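Side-chain contact in putative nucleotide sugar epimerase/ dehydratase (Bordetella bronchiseptica, PDB 2Q1S), which binds NADH in a Rossmann fold and probably acts on nucleotide sugars in the assembly of bacterial lipopolysaccharide O-antigen: residues 51-56 with 77-82. Residues are numbered along the deposited sequence; the frame is centred on the assembly and turned at random.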
ATOM      1  N   ARG A  51      -6.375 -26.938  14.386  1.00 43.91           N
ATOM      2  CA  ARG A  51      -6.573 -27.871  13.287  1.00 42.84           C
ATOM      3  C   ARG A  51      -5.235 -28.445  12.780  1.00 43.95           C
ATOM      4  O   ARG A  51      -5.123 -29.666  12.499  1.00 44.15           O
ATOM      5  CB  ARG A  51      -7.403 -27.204  12.197  1.00 43.74           C
ATOM      6  CG  ARG A  51      -7.668 -28.049  10.978  1.00 41.48           C
ATOM      7  CD  ARG A  51      -8.470 -29.329  11.302  1.00 41.61           C
ATOM      8  NE  ARG A  51      -8.833 -30.019  10.069  1.00 43.53           N
ATOM      9  CZ  ARG A  51      -9.014 -31.326   9.969  1.00 46.22           C
ATOM     10  NH1 ARG A  51      -8.893 -32.090  11.050  1.00 47.12           N
ATOM     11  NH2 ARG A  51      -9.325 -31.866   8.790  1.00 47.15           N
ATOM     12  N   LEU A  52      -4.189 -27.601  12.767  1.00 44.79           N
ATOM     13  CA  LEU A  52      -2.842 -28.053  12.376  1.00 44.62           C
ATOM     14  C   LEU A  52      -2.310 -29.130  13.334  1.00 44.12           C
ATOM     15  O   LEU A  52      -1.746 -30.139  12.898  1.00 44.56           O
ATOM     16  CB  LEU A  52      -1.857 -26.886  12.334  1.00 44.17           C
ATOM     17  CG  LEU A  52      -2.011 -25.870  11.178  1.00 43.87           C
ATOM     18  CD1 LEU A  52      -1.176 -24.619  11.471  1.00 45.03           C
ATOM     19  CD2 LEU A  52      -1.648 -26.472   9.865  1.00 44.77           C
ATOM     20  N   LEU A  53      -2.471 -28.910  14.630  1.00 44.69           N
ATOM     21  CA  LEU A  53      -2.129 -29.948  15.616  1.00 44.60           C
ATOM     22  C   LEU A  53      -2.921 -31.251  15.391  1.00 44.77           C
ATOM     23  O   LEU A  53      -2.339 -32.354  15.461  1.00 43.92           O
ATOM     24  CB  LEU A  53      -2.318 -29.418  17.043  1.00 44.89           C
ATOM     25  CG  LEU A  53      -1.459 -28.213  17.443  1.00 46.75           C
ATOM     26  CD1 LEU A  53      -1.945 -27.589  18.766  1.00 47.01           C
ATOM     27  CD2 LEU A  53       0.034 -28.538  17.499  1.00 46.15           C
ATOM     28  N   GLU A  54      -4.223 -31.143  15.092  1.00 44.52           N
ATOM     29  CA  GLU A  54      -5.036 -32.346  14.765  1.00 44.77           C
ATOM     30  C   GLU A  54      -4.484 -33.114  13.563  1.00 44.13           C
ATOM     31  O   GLU A  54      -4.554 -34.358  13.510  1.00 43.36           O
ATOM     32  CB  GLU A  54      -6.463 -31.965  14.412  1.00 45.66           C
ATOM     33  CG  GLU A  54      -7.373 -31.656  15.563  1.00 50.85           C
ATOM     34  CD  GLU A  54      -8.705 -31.075  15.100  1.00 55.85           C
ATOM     35  OE1 GLU A  54      -9.123 -31.349  13.936  1.00 54.99           O
ATOM     36  OE2 GLU A  54      -9.330 -30.352  15.915  1.00 59.56           O
ATOM     37  N   LEU A  55      -3.972 -32.366  12.584  1.00 43.54           N
ATOM     38  CA  LEU A  55      -3.402 -32.966  11.382  1.00 43.76           C
ATOM     39  C   LEU A  55      -1.988 -33.486  11.608  1.00 43.24           C
ATOM     40  O   LEU A  55      -1.384 -34.043  10.690  1.00 44.74           O
ATOM     41  CB  LEU A  55      -3.428 -31.954  10.218  1.00 43.60           C
ATOM     42  CG  LEU A  55      -4.821 -31.535   9.749  1.00 45.51           C
ATOM     43  CD1 LEU A  55      -4.703 -30.492   8.635  1.00 47.00           C
ATOM     44  CD2 LEU A  55      -5.640 -32.725   9.293  1.00 46.45           C
ATOM     45  N   GLY A  56      -1.456 -33.290  12.811  1.00 43.07           N
ATOM     46  CA  GLY A  56      -0.153 -33.864  13.181  1.00 43.66           C
ATOM     47  C   GLY A  56       1.076 -33.130  12.655  1.00 43.37           C
ATOM     48  O   GLY A  56       2.106 -33.749  12.352  1.00 43.06           O
ATOM     49  N   HIS A  77       1.966 -26.327  24.590  1.00 49.04           N
ATOM     50  CA  HIS A  77       1.912 -27.609  23.906  1.00 46.78           C
ATOM     51  C   HIS A  77       3.363 -27.885  23.553  1.00 45.43           C
ATOM     52  O   HIS A  77       4.123 -26.960  23.299  1.00 44.99           O
ATOM     53  CB  HIS A  77       1.091 -27.442  22.643  1.00 46.26           C
ATOM     54  CG  HIS A  77       0.715 -28.721  21.962  1.00 45.89           C
ATOM     55  ND1 HIS A  77       1.630 -29.529  21.329  1.00 42.79           N
ATOM     56  CD2 HIS A  77      -0.491 -29.295  21.764  1.00 43.74           C
ATOM     57  CE1 HIS A  77       1.007 -30.559  20.794  1.00 41.04           C
ATOM     58  NE2 HIS A  77      -0.281 -30.443  21.045  1.00 42.07           N
ATOM     59  N   PRO A  78       3.770 -29.139  23.559  1.00 43.82           N
ATOM     60  CA  PRO A  78       5.166 -29.428  23.273  1.00 43.08           C
ATOM     61  C   PRO A  78       5.534 -29.027  21.842  1.00 42.40           C
ATOM     62  O   PRO A  78       6.696 -28.749  21.576  1.00 43.67           O
ATOM     63  CB  PRO A  78       5.257 -30.934  23.481  1.00 42.51           C
ATOM     64  CG  PRO A  78       3.905 -31.416  23.347  1.00 42.17           C
ATOM     65  CD  PRO A  78       3.023 -30.361  23.879  1.00 43.10           C
ATOM     66  N   ALA A  79       4.543 -29.001  20.954  1.00 41.14           N
ATOM     67  CA  ALA A  79       4.739 -28.658  19.526  1.00 40.11           C
ATOM     68  C   ALA A  79       4.572 -27.172  19.188  1.00 39.84           C
ATOM     69  O   ALA A  79       4.878 -26.760  18.069  1.00 38.95           O
ATOM     70  CB  ALA A  79       3.807 -29.479  18.648  1.00 39.88           C
ATOM     71  N   VAL A  80       4.079 -26.384  20.145  1.00 39.89           N
ATOM     72  CA  VAL A  80       3.836 -24.950  19.933  1.00 38.74           C
ATOM     73  C   VAL A  80       4.944 -24.101  20.586  1.00 38.82           C
ATOM     74  O   VAL A  80       5.206 -24.216  21.781  1.00 39.60           O
ATOM     75  CB  VAL A  80       2.452 -24.520  20.492  1.00 38.08           C
ATOM     76  CG1 VAL A  80       2.277 -22.999  20.407  1.00 37.61           C
ATOM     77  CG2 VAL A  80       1.309 -25.208  19.756  1.00 38.96           C
ATOM     78  N   ARG A  81       5.621 -23.293  19.778  1.00 38.71           N
ATOM     79  CA  ARG A  81       6.535 -22.251  20.254  1.00 38.39           C
ATOM     80  C   ARG A  81       5.784 -20.921  20.114  1.00 36.99           C
ATOM     81  O   ARG A  81       5.216 -20.635  19.063  1.00 35.92           O
ATOM     82  CB  ARG A  81       7.812 -22.232  19.414  1.00 39.61           C
ATOM     83  CG  ARG A  81       8.737 -21.084  19.726  1.00 42.92           C
ATOM     84  CD  ARG A  81       9.804 -20.917  18.666  1.00 45.43           C
ATOM     85  NE  ARG A  81      10.656 -19.760  18.953  1.00 47.38           N
ATOM     86  CZ  ARG A  81      11.596 -19.283  18.139  1.00 50.51           C
ATOM     87  NH1 ARG A  81      11.824 -19.852  16.957  1.00 52.61           N
ATOM     88  NH2 ARG A  81      12.311 -18.224  18.517  1.00 52.75           N
ATOM     89  N   PHE A  82       5.773 -20.123  21.173  1.00 37.60           N
ATOM     90  CA  PHE A  82       5.094 -18.824  21.121  1.00 37.01           C
ATOM     91  C   PHE A  82       6.061 -17.652  21.314  1.00 38.10           C
ATOM     92  O   PHE A  82       6.669 -17.485  22.397  1.00 38.82           O
ATOM     93  CB  PHE A  82       3.948 -18.794  22.147  1.00 38.57           C
ATOM     94  CG  PHE A  82       3.244 -17.450  22.280  1.00 39.42           C
ATOM     95  CD1 PHE A  82       2.771 -16.771  21.176  1.00 40.60           C
ATOM     96  CD2 PHE A  82       3.018 -16.908  23.536  1.00 39.31           C
ATOM     97  CE1 PHE A  82       2.112 -15.550  21.316  1.00 40.25           C
ATOM     98  CE2 PHE A  82       2.355 -15.677  23.689  1.00 40.45           C
ATOM     99  CZ  PHE A  82       1.917 -14.996  22.578  1.00 39.99           C
TER
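Leu-53 reaches from the last turn of helix 43-54, the first helix of the NADH-binding Rossmann fold, to His-77, Ala-79 and Val-80, where the chain turns into strand 80-83. This strand runs parallel to strand 59-63 in the sheet, and Ala-79 is tied by a backbone hydrogen bond to Val-60. Both methyls of Leu-53 take part. CD2 lies over one face of the imidazole, 4.1 Å from the centroid of the His-77 ring and 14° off its normal, which meets the geometry of a CH-pi contact. CD1 comes to 3.7 Å from CD2 of His-77, and the same methyl also touches Val-80, with CG2 of that residue 4.2 Å from CD1 of Leu-53. CB of Ala-79 completes the apolar patch, at 4.1 Å from CD2 of Leu-53. With CG anti to the carbonyl carbon (chi1 -61°) and the two methyls spreading from it, CD2 is placed between the imidazole face and Ala-79, while CD1 lies off to the CD2 side of the ring, near Val-80. His-77 arrives from the opposite direction and opens a type I turn, His-77 to Val-80, whose backbone hydrogen bond from Val-80 N to His-77 O is 3.2 Å long. The two segments bury 131 Å², both sides summed, at the protein surface; the contact joins the C-terminal end of helix 43-54 to the turn leading into strand 80-83, and the side chain of Val-80 is about 13 Å from the bound dinucleotide. Beyond Leu-53, the helix ends in a Schellman motif with Gly-56 at positive phi; the N of Gly-56 donates to O of Leu-53. The rotation of the imidazole is restrained by the amide N of Ala-79, which donates to ND1 of His-77 over 3.0 Å, only 5° out of the ring plane.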